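Phthiocerol synthesis polyketide synthase type I PpsC (PDB 7AHB) takes part in phthiocerol synthesis as a type I polyketide synthase, its acyltransferase domain probably choosing extender units and loading them onto the acyl carrier protein. Local coordinates at residues T160-R163 / S164-M167; L179-A183 / E184-A188; E218-D221 / K222-Q226; V298-H301 / Q302-H306; S334-V337 / D338-L341. All blocks are in the same frame, centred on the assembly; numbering follows the deposited sequence.

Interaction 1: residues T160-R163 / S164-M167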
loop_
_atom_site.group_PDB
_atom_site.type_symbol
_atom_site.label_atom_id
_atom_site.label_comp_id
_atom_site.label_asym_id
_atom_site.label_seq_id
_atom_site.Cartn_x
_atom_site.Cartn_y
_atom_site.Cartn_z
ATOM N N THR A 160 11.109 5.963 2.898
ATOM C CA THR A 160 11.153 4.518 2.713
ATOM C C THR A 160 12.510 3.954 3.091
ATOM O O THR A 160 12.582 2.935 3.786
ATOM C CB THR A 160 10.807 4.169 1.271
ATOM O OG1 THR A 160 9.526 4.737 0.967
ATOM C CG2 THR A 160 10.737 2.697 1.067
ATOM N N ALA A 161 13.586 4.643 2.697
ATOM C CA ALA A 161 14.942 4.183 2.990
ATOM C C ALA A 161 15.215 4.155 4.486
ATOM O O ALA A 161 15.763 3.175 5.010
ATOM C CB ALA A 161 15.960 5.086 2.304
ATOM N N VAL A 162 14.848 5.231 5.187
ATOM C CA VAL A 162 15.073 5.305 6.628
ATOM C C VAL A 162 14.266 4.224 7.340
ATOM O O VAL A 162 14.808 3.409 8.088
ATOM C CB VAL A 162 14.710 6.705 7.157
ATOM C CG1 VAL A 162 14.700 6.703 8.678
ATOM C CG2 VAL A 162 15.676 7.768 6.624
ATOM N N ARG A 163 12.947 4.214 7.126
ATOM C CA ARG A 163 12.085 3.276 7.838
ATOM C C ARG A 163 12.517 1.843 7.583
ATOM O O ARG A 163 12.621 1.046 8.520
ATOM C CB ARG A 163 10.623 3.456 7.426
ATOM C CG ARG A 163 9.669 2.479 8.135
ATOM C CD ARG A 163 8.290 2.494 7.452
ATOM N NE ARG A 163 8.422 2.172 6.030
ATOM C CZ ARG A 163 7.740 2.768 5.058
ATOM N NH1 ARG A 163 6.816 3.709 5.329
ATOM N NH2 ARG A 163 7.950 2.385 3.818
ATOM N N SER A 164 12.768 1.496 6.312
ATOM C CA SER A 164 13.113 0.113 5.982
ATOM C C SER A 164 14.459 -0.290 6.569
ATOM O O SER A 164 14.639 -1.448 6.963
ATOM C CB SER A 164 13.099 -0.104 4.467
ATOM O OG SER A 164 14.109 0.610 3.815
ATOM N N ARG A 165 15.414 0.634 6.644
ATOM C CA ARG A 165 16.685 0.305 7.282
ATOM C C ARG A 165 16.510 0.069 8.777
ATOM O O ARG A 165 17.190 -0.790 9.360
ATOM C CB ARG A 165 17.704 1.413 7.053
ATOM C CG ARG A 165 19.076 1.065 7.601
ATOM C CD ARG A 165 19.661 2.205 8.434
ATOM N NE ARG A 165 19.740 3.450 7.676
ATOM C CZ ARG A 165 19.081 4.567 7.977
ATOM N NH1 ARG A 165 18.277 4.615 9.033
ATOM N NH2 ARG A 165 19.221 5.643 7.196
ATOM N N LEU A 166 15.640 0.855 9.416
ATOM C CA LEU A 166 15.346 0.660 10.828
ATOM C C LEU A 166 14.642 -0.669 11.096
ATOM O O LEU A 166 14.849 -1.264 12.149
ATOM C CB LEU A 166 14.491 1.821 11.349
ATOM C CG LEU A 166 15.181 3.194 11.305
ATOM C CD1 LEU A 166 14.282 4.289 11.815
ATOM C CD2 LEU A 166 16.461 3.147 12.147
ATOM N N MET A 167 13.792 -1.125 10.191
ATOM C CA MET A 167 13.082 -2.373 10.370
ATOM C C MET A 167 13.893 -3.588 9.973
ATOM O O MET A 167 13.619 -4.672 10.491
ATOM C CB MET A 167 11.779 -2.323 9.564
ATOM C CG MET A 167 10.778 -1.282 10.080
ATOM S SD MET A 167 9.342 -1.035 9.005
ATOM C CE MET A 167 8.583 -2.645 9.150
#
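S164 and T160 meet one turn apart near the C-terminal end of the alpha-helix 153-167, where the serine side chain folds back onto the backbone of its own helix. The backbone bonds follow the usual i to i+4 pattern: the N atoms of S164, R165, L166 and M167 donate to the O atoms of T160, A161, V162 and R163. The serine adds a fifth bond. With OG tucked between its own backbone N and carbonyl carbon (chi1 67°), the hydroxyl donates to T160 O at 2.8 Å. That oxygen also takes S164 N at 2.9 Å, and the two donors arrive from opposite faces of the carbonyl plane, so the buried hydroxyl finds its acceptor inside the helix.

The apolar part is V162 with L166. The two lie side by side and point the same way, with V162 CG1 4.0 Å from L166 CD1; both touch helix 248-254.

Two arginines reach different polar neighbours. R165 bends at chi2 and chi3, which turns its guanidinium back over V162, NH1 coming to 4.2 Å from V162 CG1; NH1 also makes a salt bridge to E254. R163 sends its guanidinium the other way, where NH2 bonds to Q110 OE1 on helix 106-126, close to the GxSxG motif that is probably the nucleophile elbow.

The methylenes of R163 are used differently from its charged end. CG is anti to the backbone N (chi1 179°), which lays the chain alongside M167, and the thioether SD of M167 rests 3.6 Å from R163 CG.

Interaction 2: residues L179-A183 / E184-A188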
loop_
_atom_site.group_PDB
_atom_site.type_symbol
_atom_site.label_atom_id
_atom_site.label_comp_id
_atom_site.label_asym_id
_atom_site.label_seq_id
_atom_site.Cartn_x
_atom_site.Cartn_y
_atom_site.Cartn_z
ATOM N N LEU A 179 -7.110 -12.659 8.916
ATOM C CA LEU A 179 -8.113 -13.518 9.533
ATOM C C LEU A 179 -9.500 -13.159 9.010
ATOM O O LEU A 179 -9.802 -11.986 8.790
ATOM C CB LEU A 179 -8.102 -13.366 11.054
ATOM C CG LEU A 179 -6.780 -13.140 11.763
ATOM C CD1 LEU A 179 -7.026 -12.879 13.258
ATOM C CD2 LEU A 179 -5.867 -14.338 11.570
ATOM N N GLU A 180 -10.343 -14.173 8.824
ATOM C CA GLU A 180 -11.728 -13.960 8.423
ATOM C C GLU A 180 -12.567 -13.672 9.673
ATOM O O GLU A 180 -13.475 -14.411 10.032
ATOM C CB GLU A 180 -12.256 -15.165 7.660
ATOM C CG GLU A 180 -13.670 -14.960 7.117
ATOM C CD GLU A 180 -14.278 -16.221 6.546
ATOM O OE1 GLU A 180 -13.687 -17.329 6.711
ATOM O OE2 GLU A 180 -15.378 -16.128 5.948
ATOM N N LEU A 181 -12.184 -12.602 10.369
ATOM C CA LEU A 181 -12.886 -12.115 11.546
ATOM C C LEU A 181 -13.004 -10.605 11.445
ATOM O O LEU A 181 -12.141 -9.947 10.861
ATOM C CB LEU A 181 -12.155 -12.476 12.835
ATOM C CG LEU A 181 -11.998 -13.962 13.158
ATOM C CD1 LEU A 181 -11.039 -14.148 14.334
ATOM C CD2 LEU A 181 -13.339 -14.593 13.420
ATOM N N ASP A 182 -14.083 -10.056 12.020
ATOM C CA ASP A 182 -14.233 -8.612 12.097
ATOM C C ASP A 182 -13.344 -8.094 13.218
ATOM O O ASP A 182 -12.649 -8.856 13.897
ATOM C CB ASP A 182 -15.708 -8.226 12.257
ATOM C CG ASP A 182 -16.324 -8.655 13.589
ATOM O OD1 ASP A 182 -15.607 -8.913 14.570
ATOM O OD2 ASP A 182 -17.579 -8.674 13.653
ATOM N N ALA A 183 -13.333 -6.777 13.396
ATOM C CA ALA A 183 -12.389 -6.172 14.323
ATOM C C ALA A 183 -12.643 -6.615 15.757
ATOM O O ALA A 183 -11.693 -6.905 16.479
ATOM C CB ALA A 183 -12.453 -4.647 14.236
ATOM N N GLU A 184 -13.907 -6.613 16.211
ATOM C CA GLU A 184 -14.171 -6.922 17.615
ATOM C C GLU A 184 -13.954 -8.405 17.903
ATOM O O GLU A 184 -13.519 -8.771 19.002
ATOM C CB GLU A 184 -15.593 -6.495 18.010
ATOM C CG GLU A 184 -16.725 -7.117 17.271
ATOM C CD GLU A 184 -18.097 -6.611 17.794
ATOM O OE1 GLU A 184 -18.106 -5.819 18.776
ATOM O OE2 GLU A 184 -19.163 -6.991 17.234
ATOM N N ALA A 185 -14.272 -9.270 16.944
ATOM C CA ALA A 185 -13.944 -10.687 17.105
ATOM C C ALA A 185 -12.433 -10.892 17.183
ATOM O O ALA A 185 -11.949 -11.718 17.969
ATOM C CB ALA A 185 -14.529 -11.506 15.958
ATOM N N THR A 186 -11.669 -10.093 16.422
ATOM C CA THR A 186 -10.214 -10.184 16.466
ATOM C C THR A 186 -9.693 -9.707 17.820
ATOM O O THR A 186 -8.815 -10.335 18.419
ATOM C CB THR A 186 -9.597 -9.360 15.325
ATOM O OG1 THR A 186 -9.979 -9.902 14.051
ATOM C CG2 THR A 186 -8.099 -9.328 15.449
ATOM N N GLU A 187 -10.198 -8.576 18.319
ATOM C CA GLU A 187 -9.769 -8.113 19.636
ATOM C C GLU A 187 -10.092 -9.146 20.709
ATOM O O GLU A 187 -9.345 -9.300 21.682
ATOM C CB GLU A 187 -10.420 -6.767 19.954
ATOM C CG GLU A 187 -9.933 -5.646 19.025
ATOM C CD GLU A 187 -10.728 -4.368 19.161
ATOM O OE1 GLU A 187 -10.161 -3.298 18.843
ATOM O OE2 GLU A 187 -11.917 -4.431 19.562
ATOM N N ALA A 188 -11.194 -9.867 20.553
ATOM C CA ALA A 188 -11.506 -10.932 21.498
ATOM C C ALA A 188 -10.465 -12.046 21.405
ATOM O O ALA A 188 -9.919 -12.493 22.418
ATOM C CB ALA A 188 -12.904 -11.482 21.231
HETATM O O HOH W 1 -18.803 -9.223 15.953
#
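D182 turns its carboxylate onto the first turn of helix 183-189 and meets A185. Its CG sits between the backbone N and the carbonyl carbon (chi1 67°), which swings OD1 round to the amide: A185 N donates to D182 OD1 at 2.7 Å, a nearly straight bond (163°) that reaches the oxygen almost along its C-O axis. The other oxygen, OD2, is linked through a water to E184, whose side chain takes the same kind of chi1 and then runs out extended. The two carboxylates are turned 56° to each other, with D182 OD2 4.3 Å from E184 OE2. The water donates to both, at 2.7 Å from D182 OD2 and 2.6 Å from E184 OE2, which would ease the repulsion of the like charges.

T186 comes in from the next turn. Its OG1 donates to D182 O at 2.9 Å from above the carbonyl plane, while T186 N reaches the same oxygen from the opposite face. L181 CB packs 3.6 Å from T186 OG1 and also touches A185 CB.

T186 further packs on T207 and I209 of strand 207-211. The arrangement is an aspartate N-cap, closing the start of a helix that follows strand 175-179 after a short link containing an inverse gamma turn at E180.

Interaction 3: residues E218-D221 / K222-Q226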
loop_
_atom_site.group_PDB
_atom_site.type_symbol
_atom_site.label_atom_id
_atom_site.label_comp_id
_atom_site.label_asym_id
_atom_site.label_seq_id
_atom_site.Cartn_x
_atom_site.Cartn_y
_atom_site.Cartn_z
ATOM N N GLU A 218 0.261 -19.588 16.213
ATOM C CA GLU A 218 -0.690 -20.145 17.176
ATOM C C GLU A 218 -2.098 -19.599 16.945
ATOM O O GLU A 218 -3.092 -20.326 17.061
ATOM C CB GLU A 218 -0.209 -19.848 18.600
ATOM C CG GLU A 218 -1.230 -20.015 19.679
ATOM C CD GLU A 218 -0.636 -19.868 21.066
ATOM O OE1 GLU A 218 0.605 -19.865 21.162
ATOM O OE2 GLU A 218 -1.407 -19.789 22.066
ATOM N N LEU A 219 -2.203 -18.320 16.607
ATOM C CA LEU A 219 -3.514 -17.717 16.414
ATOM C C LEU A 219 -4.118 -18.120 15.076
ATOM O O LEU A 219 -5.339 -18.277 14.977
ATOM C CB LEU A 219 -3.394 -16.191 16.522
ATOM C CG LEU A 219 -3.030 -15.730 17.933
ATOM C CD1 LEU A 219 -2.664 -14.271 17.990
ATOM C CD2 LEU A 219 -4.235 -16.003 18.874
ATOM N N ILE A 220 -3.290 -18.298 14.043
ATOM C CA ILE A 220 -3.794 -18.829 12.779
ATOM C C ILE A 220 -4.405 -20.211 13.001
ATOM O O ILE A 220 -5.455 -20.552 12.443
ATOM C CB ILE A 220 -2.670 -18.888 11.726
ATOM C CG1 ILE A 220 -2.235 -17.487 11.313
ATOM C CG2 ILE A 220 -3.116 -19.694 10.526
ATOM C CD1 ILE A 220 -1.045 -17.492 10.346
ATOM N N ASP A 221 -3.733 -21.044 13.788
ATOM C CA ASP A 221 -4.269 -22.375 14.026
ATOM C C ASP A 221 -5.588 -22.301 14.781
ATOM O O ASP A 221 -6.551 -22.986 14.423
ATOM C CB ASP A 221 -3.266 -23.230 14.789
ATOM C CG ASP A 221 -3.727 -24.670 14.912
ATOM O OD1 ASP A 221 -3.765 -25.373 13.875
ATOM O OD2 ASP A 221 -4.103 -25.069 16.028
ATOM N N LYS A 222 -5.662 -21.458 15.815
ATOM C CA LYS A 222 -6.901 -21.366 16.589
ATOM C C LYS A 222 -8.072 -20.935 15.710
ATOM O O LYS A 222 -9.162 -21.521 15.782
ATOM C CB LYS A 222 -6.717 -20.410 17.763
ATOM C CG LYS A 222 -7.930 -20.362 18.703
ATOM C CD LYS A 222 -7.599 -19.645 20.009
ATOM C CE LYS A 222 -7.262 -20.610 21.126
ATOM N NZ LYS A 222 -8.486 -21.175 21.768
ATOM N N VAL A 223 -7.856 -19.943 14.845
ATOM C CA VAL A 223 -8.918 -19.498 13.951
ATOM C C VAL A 223 -9.362 -20.635 13.048
ATOM O O VAL A 223 -10.561 -20.843 12.834
ATOM C CB VAL A 223 -8.466 -18.277 13.135
ATOM C CG1 VAL A 223 -9.506 -17.951 12.081
ATOM C CG2 VAL A 223 -8.190 -17.097 14.059
ATOM N N ARG A 224 -8.406 -21.400 12.516
ATOM C CA ARG A 224 -8.767 -22.529 11.668
ATOM C C ARG A 224 -9.492 -23.614 12.457
ATOM O O ARG A 224 -10.476 -24.180 11.977
ATOM C CB ARG A 224 -7.516 -23.095 11.002
ATOM C CG ARG A 224 -6.943 -22.181 9.965
ATOM C CD ARG A 224 -5.642 -22.759 9.387
ATOM N NE ARG A 224 -5.135 -21.891 8.337
ATOM C CZ ARG A 224 -4.006 -22.108 7.681
ATOM N NH1 ARG A 224 -3.264 -23.164 7.983
ATOM N NH2 ARG A 224 -3.630 -21.261 6.738
ATOM N N GLN A 225 -9.015 -23.927 13.657
ATOM C CA GLN A 225 -9.656 -24.960 14.460
ATOM C C GLN A 225 -11.039 -24.544 14.943
ATOM O O GLN A 225 -11.868 -25.402 15.237
ATOM C CB GLN A 225 -8.767 -25.302 15.649
ATOM C CG GLN A 225 -7.442 -25.940 15.233
ATOM C CD GLN A 225 -7.634 -27.280 14.551
ATOM O OE1 GLN A 225 -8.464 -28.089 14.971
ATOM N NE2 GLN A 225 -6.870 -27.517 13.485
ATOM N N GLN A 226 -11.310 -23.252 15.041
ATOM C CA GLN A 226 -12.642 -22.755 15.356
ATOM C C GLN A 226 -13.480 -22.545 14.102
ATOM O O GLN A 226 -14.448 -21.774 14.137
ATOM C CB GLN A 226 -12.516 -21.467 16.169
ATOM C CG GLN A 226 -11.875 -21.736 17.543
ATOM C CD GLN A 226 -11.622 -20.476 18.356
ATOM O OE1 GLN A 226 -11.554 -19.369 17.809
ATOM N NE2 GLN A 226 -11.491 -20.642 19.681
#
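E218 to K222, L219 to V223, I220 to R224 and D221 to Q225 are the i to i+4 backbone bonds that cross between the segments in the last turns of helix 213-225; that from Q225 N to D221 O is the shortest of them, 2.7 Å.

On one side of the helix I220 and R224 lie alongside each other, pointing the same way. R224 has CG anti to its carbonyl carbon (chi1 -70°) and then runs extended, so its guanidinium passes beside the isoleucine. The methyl CG2 of I220 sits over one face of that group, toward its rim, at 3.7 Å from R224 NE. NH2 of R224 bonds to A230 O, on the neighbouring strand 230-232, which helps set how the flat group is turned.

D221 and Q225 meet on the outer side. The carboxylate and amide planes are 28° apart, but the touch is through carbon: D221 OD2 is 3.5 Å from Q225 CG, while D221 OD1 stays 3.8 Å from Q225 NE2. On the buried side V223 CG2 presses on the backbone, 3.2 Å from L219 O, and both residues pack on L189 of helix 183-189.

The helix is thus amphipathic. Aliphatic L219, I220 and V223 supply its inner side; R224 lies flat against a methyl while its N-H spends itself on a backbone carbonyl, whereas the polar pair outside touches through carbon, its polar ends standing apart.

Interaction 4: residues V298-H301 / Q302-H306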
loop_
_atom_site.group_PDB
_atom_site.type_symbol
_atom_site.label_atom_id
_atom_site.label_comp_id
_atom_site.label_asym_id
_atom_site.label_seq_id
_atom_site.Cartn_x
_atom_site.Cartn_y
_atom_site.Cartn_z
ATOM N N VAL A 298 -3.896 0.169 10.834
ATOM C CA VAL A 298 -4.194 0.714 9.514
ATOM C C VAL A 298 -5.708 0.784 9.358
ATOM O O VAL A 298 -6.380 -0.246 9.347
ATOM C CB VAL A 298 -3.577 -0.145 8.399
ATOM C CG1 VAL A 298 -3.983 0.420 7.022
ATOM C CG2 VAL A 298 -2.065 -0.227 8.528
ATOM N N ARG A 299 -6.249 1.991 9.235
ATOM C CA ARG A 299 -7.704 2.183 9.150
ATOM C C ARG A 299 -8.184 2.070 7.700
ATOM O O ARG A 299 -8.764 2.991 7.119
ATOM C CB ARG A 299 -8.081 3.529 9.744
ATOM C CG ARG A 299 -7.540 3.796 11.115
ATOM C CD ARG A 299 -8.520 3.386 12.203
ATOM N NE ARG A 299 -7.920 3.484 13.529
ATOM C CZ ARG A 299 -8.524 3.135 14.658
ATOM N NH1 ARG A 299 -9.787 2.708 14.646
ATOM N NH2 ARG A 299 -7.864 3.236 15.806
ATOM N N PHE A 300 -7.920 0.907 7.108
ATOM C CA PHE A 300 -8.164 0.731 5.679
ATOM C C PHE A 300 -9.649 0.612 5.396
ATOM O O PHE A 300 -10.157 1.253 4.486
ATOM C CB PHE A 300 -7.420 -0.499 5.135
ATOM C CG PHE A 300 -7.554 -0.675 3.655
ATOM C CD1 PHE A 300 -7.017 0.259 2.782
ATOM C CD2 PHE A 300 -8.224 -1.747 3.131
ATOM C CE1 PHE A 300 -7.155 0.112 1.418
ATOM C CE2 PHE A 300 -8.368 -1.899 1.766
ATOM C CZ PHE A 300 -7.834 -0.972 0.910
ATOM N N HIS A 301 -10.343 -0.256 6.139
ATOM C CA HIS A 301 -11.796 -0.377 6.054
ATOM C C HIS A 301 -12.469 0.992 6.114
ATOM O O HIS A 301 -13.293 1.331 5.255
ATOM C CB HIS A 301 -12.254 -1.311 7.187
ATOM C CG HIS A 301 -13.709 -1.245 7.511
ATOM N ND1 HIS A 301 -14.209 -1.721 8.701
ATOM C CD2 HIS A 301 -14.773 -0.786 6.811
ATOM C CE1 HIS A 301 -15.521 -1.555 8.723
ATOM N NE2 HIS A 301 -15.888 -0.983 7.591
ATOM N N GLN A 302 -12.092 1.810 7.094
ATOM C CA GLN A 302 -12.779 3.083 7.296
ATOM C C GLN A 302 -12.434 4.084 6.197
ATOM O O GLN A 302 -13.285 4.865 5.761
ATOM C CB GLN A 302 -12.421 3.634 8.680
ATOM C CG GLN A 302 -12.816 2.712 9.850
ATOM C CD GLN A 302 -11.689 1.758 10.351
ATOM O OE1 GLN A 302 -10.740 1.431 9.628
ATOM N NE2 GLN A 302 -11.814 1.312 11.616
ATOM N N ALA A 303 -11.196 4.076 5.728
ATOM C CA ALA A 303 -10.815 4.976 4.639
ATOM C C ALA A 303 -11.565 4.648 3.347
ATOM O O ALA A 303 -12.045 5.553 2.646
ATOM C CB ALA A 303 -9.300 4.908 4.409
ATOM N N ILE A 304 -11.699 3.363 3.022
ATOM C CA ILE A 304 -12.432 2.987 1.815
ATOM C C ILE A 304 -13.902 3.384 1.944
ATOM O O ILE A 304 -14.499 3.943 1.019
ATOM C CB ILE A 304 -12.273 1.481 1.530
ATOM C CG1 ILE A 304 -10.820 1.157 1.114
ATOM C CG2 ILE A 304 -13.262 1.036 0.459
ATOM C CD1 ILE A 304 -10.401 1.792 -0.194
ATOM N N ALA A 305 -14.509 3.079 3.086
ATOM C CA ALA A 305 -15.903 3.450 3.317
ATOM C C ALA A 305 -16.105 4.948 3.109
ATOM O O ALA A 305 -17.037 5.378 2.419
ATOM C CB ALA A 305 -16.325 3.028 4.732
ATOM N N HIS A 306 -15.236 5.758 3.708
ATOM C CA HIS A 306 -15.335 7.204 3.540
ATOM C C HIS A 306 -15.277 7.581 2.068
ATOM O O HIS A 306 -16.072 8.400 1.595
ATOM C CB HIS A 306 -14.205 7.901 4.316
ATOM C CG HIS A 306 -14.462 9.355 4.585
ATOM N ND1 HIS A 306 -14.291 10.336 3.624
ATOM C CD2 HIS A 306 -14.886 9.994 5.702
ATOM C CE1 HIS A 306 -14.623 11.510 4.134
ATOM N NE2 HIS A 306 -14.992 11.329 5.391
#
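R299 and A303 open helix 300-308: R299 stands at the N-cap position, at the centre of an inverse gamma turn, and its O takes A303 N at 3.0 Å in the first of three i to i+4 bonds that cross from 298-301 to 302-306. F300 to I304 and H301 to A305 follow.

F300 and I304 make a CH-pi contact. F300 has CG anti to its backbone N (chi1 -176°), which brings the ring beside the next turn, and CG1 of I304 lies over one face, 3.9 Å from the ring centroid and 19° off its normal. The nearest ring atom is F300 CZ, 3.7 Å from I304 CG1.

Q302 bends at chi2 and curls back over R299. Its OE1 comes to 3.2 Å from R299 CA and 3.4 Å from R299 CB. The amide is inclined 53° to the guanidinium, with Q302 NE2 at the edge of that group, 3.9 Å from R299 NH1.

Beyond the two segments, F300 meets H137, which lies within the GxSxG sequence, probably the nucleophile elbow, edge-to-face. H301, I304 and A305 touch T330 of helix 324-334, R299 and Q302 pack on Y201 of strand 197-201, and A303 and I304 rest on I135 of the parallel-sheet strand 133-136.

Interaction 5: residues S334-V337 / D338-L341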
loop_
_atom_site.group_PDB
_atom_site.type_symbol
_atom_site.label_atom_id
_atom_site.label_comp_id
_atom_site.label_asym_id
_atom_site.label_seq_id
_atom_site.Cartn_x
_atom_site.Cartn_y
_atom_site.Cartn_z
ATOM N N SER A 334 -21.970 -0.748 2.593
ATOM C CA SER A 334 -22.586 0.561 2.690
ATOM C C SER A 334 -23.260 1.027 1.416
ATOM O O SER A 334 -24.141 1.896 1.499
ATOM C CB SER A 334 -21.536 1.621 3.065
ATOM O OG SER A 334 -21.099 1.492 4.400
ATOM N N TYR A 335 -22.873 0.500 0.247
ATOM C CA TYR A 335 -23.315 1.053 -1.029
ATOM C C TYR A 335 -23.809 -0.037 -1.979
ATOM O O TYR A 335 -23.705 -1.234 -1.705
ATOM C CB TYR A 335 -22.186 1.847 -1.685
ATOM C CG TYR A 335 -21.514 2.817 -0.741
ATOM C CD1 TYR A 335 -22.224 3.900 -0.207
ATOM C CD2 TYR A 335 -20.172 2.656 -0.369
ATOM C CE1 TYR A 335 -21.618 4.788 0.654
ATOM C CE2 TYR A 335 -19.568 3.548 0.498
ATOM C CZ TYR A 335 -20.314 4.623 1.007
ATOM O OH TYR A 335 -19.715 5.519 1.869
ATOM N N ASP A 336 -24.389 0.408 -3.098
ATOM C CA ASP A 336 -24.827 -0.475 -4.178
ATOM C C ASP A 336 -23.648 -0.681 -5.120
ATOM O O ASP A 336 -23.357 0.175 -5.965
ATOM C CB ASP A 336 -26.022 0.135 -4.904
ATOM C CG ASP A 336 -26.488 -0.702 -6.087
ATOM O OD1 ASP A 336 -25.798 -1.676 -6.457
ATOM O OD2 ASP A 336 -27.557 -0.391 -6.638
ATOM N N VAL A 337 -22.980 -1.833 -4.997
ATOM C CA VAL A 337 -21.732 -2.036 -5.723
ATOM C C VAL A 337 -21.923 -2.144 -7.228
ATOM O O VAL A 337 -20.940 -2.072 -7.974
ATOM C CB VAL A 337 -20.987 -3.284 -5.205
ATOM C CG1 VAL A 337 -20.229 -2.958 -3.929
ATOM C CG2 VAL A 337 -21.933 -4.440 -4.975
ATOM N N ASP A 338 -23.157 -2.311 -7.703
ATOM C CA ASP A 338 -23.383 -2.280 -9.142
ATOM C C ASP A 338 -22.927 -0.969 -9.764
ATOM O O ASP A 338 -22.676 -0.921 -10.971
ATOM C CB ASP A 338 -24.861 -2.487 -9.466
ATOM C CG ASP A 338 -25.289 -3.935 -9.334
ATOM O OD1 ASP A 338 -24.414 -4.794 -9.069
ATOM O OD2 ASP A 338 -26.502 -4.202 -9.494
ATOM N N ASN A 339 -22.837 0.098 -8.978
ATOM C CA ASN A 339 -22.378 1.389 -9.460
ATOM C C ASN A 339 -20.900 1.613 -9.191
ATOM O O ASN A 339 -20.423 2.739 -9.356
ATOM C CB ASN A 339 -23.203 2.512 -8.821
ATOM C CG ASN A 339 -24.658 2.446 -9.217
ATOM O OD1 ASN A 339 -24.990 2.023 -10.325
ATOM N ND2 ASN A 339 -25.541 2.835 -8.305
ATOM N N TYR A 340 -20.171 0.570 -8.788
ATOM C CA TYR A 340 -18.777 0.697 -8.400
ATOM C C TYR A 340 -17.891 -0.251 -9.201
ATOM O O TYR A 340 -18.355 -1.225 -9.790
ATOM C CB TYR A 340 -18.587 0.414 -6.901
ATOM C CG TYR A 340 -19.161 1.494 -6.003
ATOM C CD1 TYR A 340 -20.531 1.595 -5.798
ATOM C CD2 TYR A 340 -18.331 2.408 -5.360
ATOM C CE1 TYR A 340 -21.051 2.566 -4.982
ATOM C CE2 TYR A 340 -18.849 3.393 -4.531
ATOM C CZ TYR A 340 -20.209 3.466 -4.351
ATOM O OH TYR A 340 -20.744 4.445 -3.542
ATOM N N LEU A 341 -16.595 0.046 -9.177
ATOM C CA LEU A 341 -15.577 -0.695 -9.907
ATOM C C LEU A 341 -14.359 -0.744 -9.004
ATOM O O LEU A 341 -13.884 0.304 -8.552
ATOM C CB LEU A 341 -15.255 -0.007 -11.232
ATOM C CG LEU A 341 -14.317 -0.709 -12.217
ATOM C CD1 LEU A 341 -14.988 -1.929 -12.812
ATOM C CD2 LEU A 341 -13.884 0.280 -13.296
#
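Y335 and Y340 come together because each has its ring anti to its own carbonyl carbon (chi1 -48° and -70°), which sends both side chains to the same side of the loop. The rings are near parallel, 21° apart, but slid so far that they barely overlap, with centroids 5.6 Å apart. What covers the face of Y335 is the hydroxyl: Y340 OH lies over it, toward the rim, 3.3 Å from Y335 CG. S334 CB covers the opposite face. Nearer the backbone of Y335, its CB packs 3.6 Å from Y340 CE1.

Between the tyrosines the chain makes two overlapping beta turns. N339 N donates to D336 O at 3.1 Å, and one residue on Y340 N donates to V337 O at 2.9 Å, from well above the carbonyl plane. D336 adds an Asx turn: with its CG anti to the backbone N, the carboxylate reaches forward so that D338 N meets D336 OD1 at 3.0 Å from above the carboxylate plane. D336 O does double duty, since it also lies in the plane of the Y340 ring at its edge, 3.2 Å from CD1. The two acids stand close, D336 OD1 being 4.0 Å from D338 OD2, so they may repel, though both are exposed and solvent should screen them.

The loop joins helix 324-334 to strand 341-343, an edge strand of the parallel sheet. Y335 OH bonds to A305 O of helix 300-308 and Y340 OH to G308 O at that helix's end, while V337 and Y340 pack back on L331 of helix 324-334.

Overall arrangement
Interaction 1 is the most buried of the five and interaction 5 a surface loop; interactions 2, 3 and 4 are partly buried. Interactions 1, 3 and 4 lie on helices and share i to i+4 backbone bonding, which interaction 2 also has as its helix begins, yet their side chains differ: a hydroxyl and thioether in 1, a methyl against a guanidinium in 3, a methylene over a ring in 4. In 2 an aspartate caps a helix start; in 5 one makes an Asx turn. Two pairs touch. Interactions 2 and 3 pack through L181 and V223 by the antiparallel sheet, while 4 and 5 are joined by the Y335 hydroxyl. Interactions 1 and 5 lie farthest apart, centres about 38 Å.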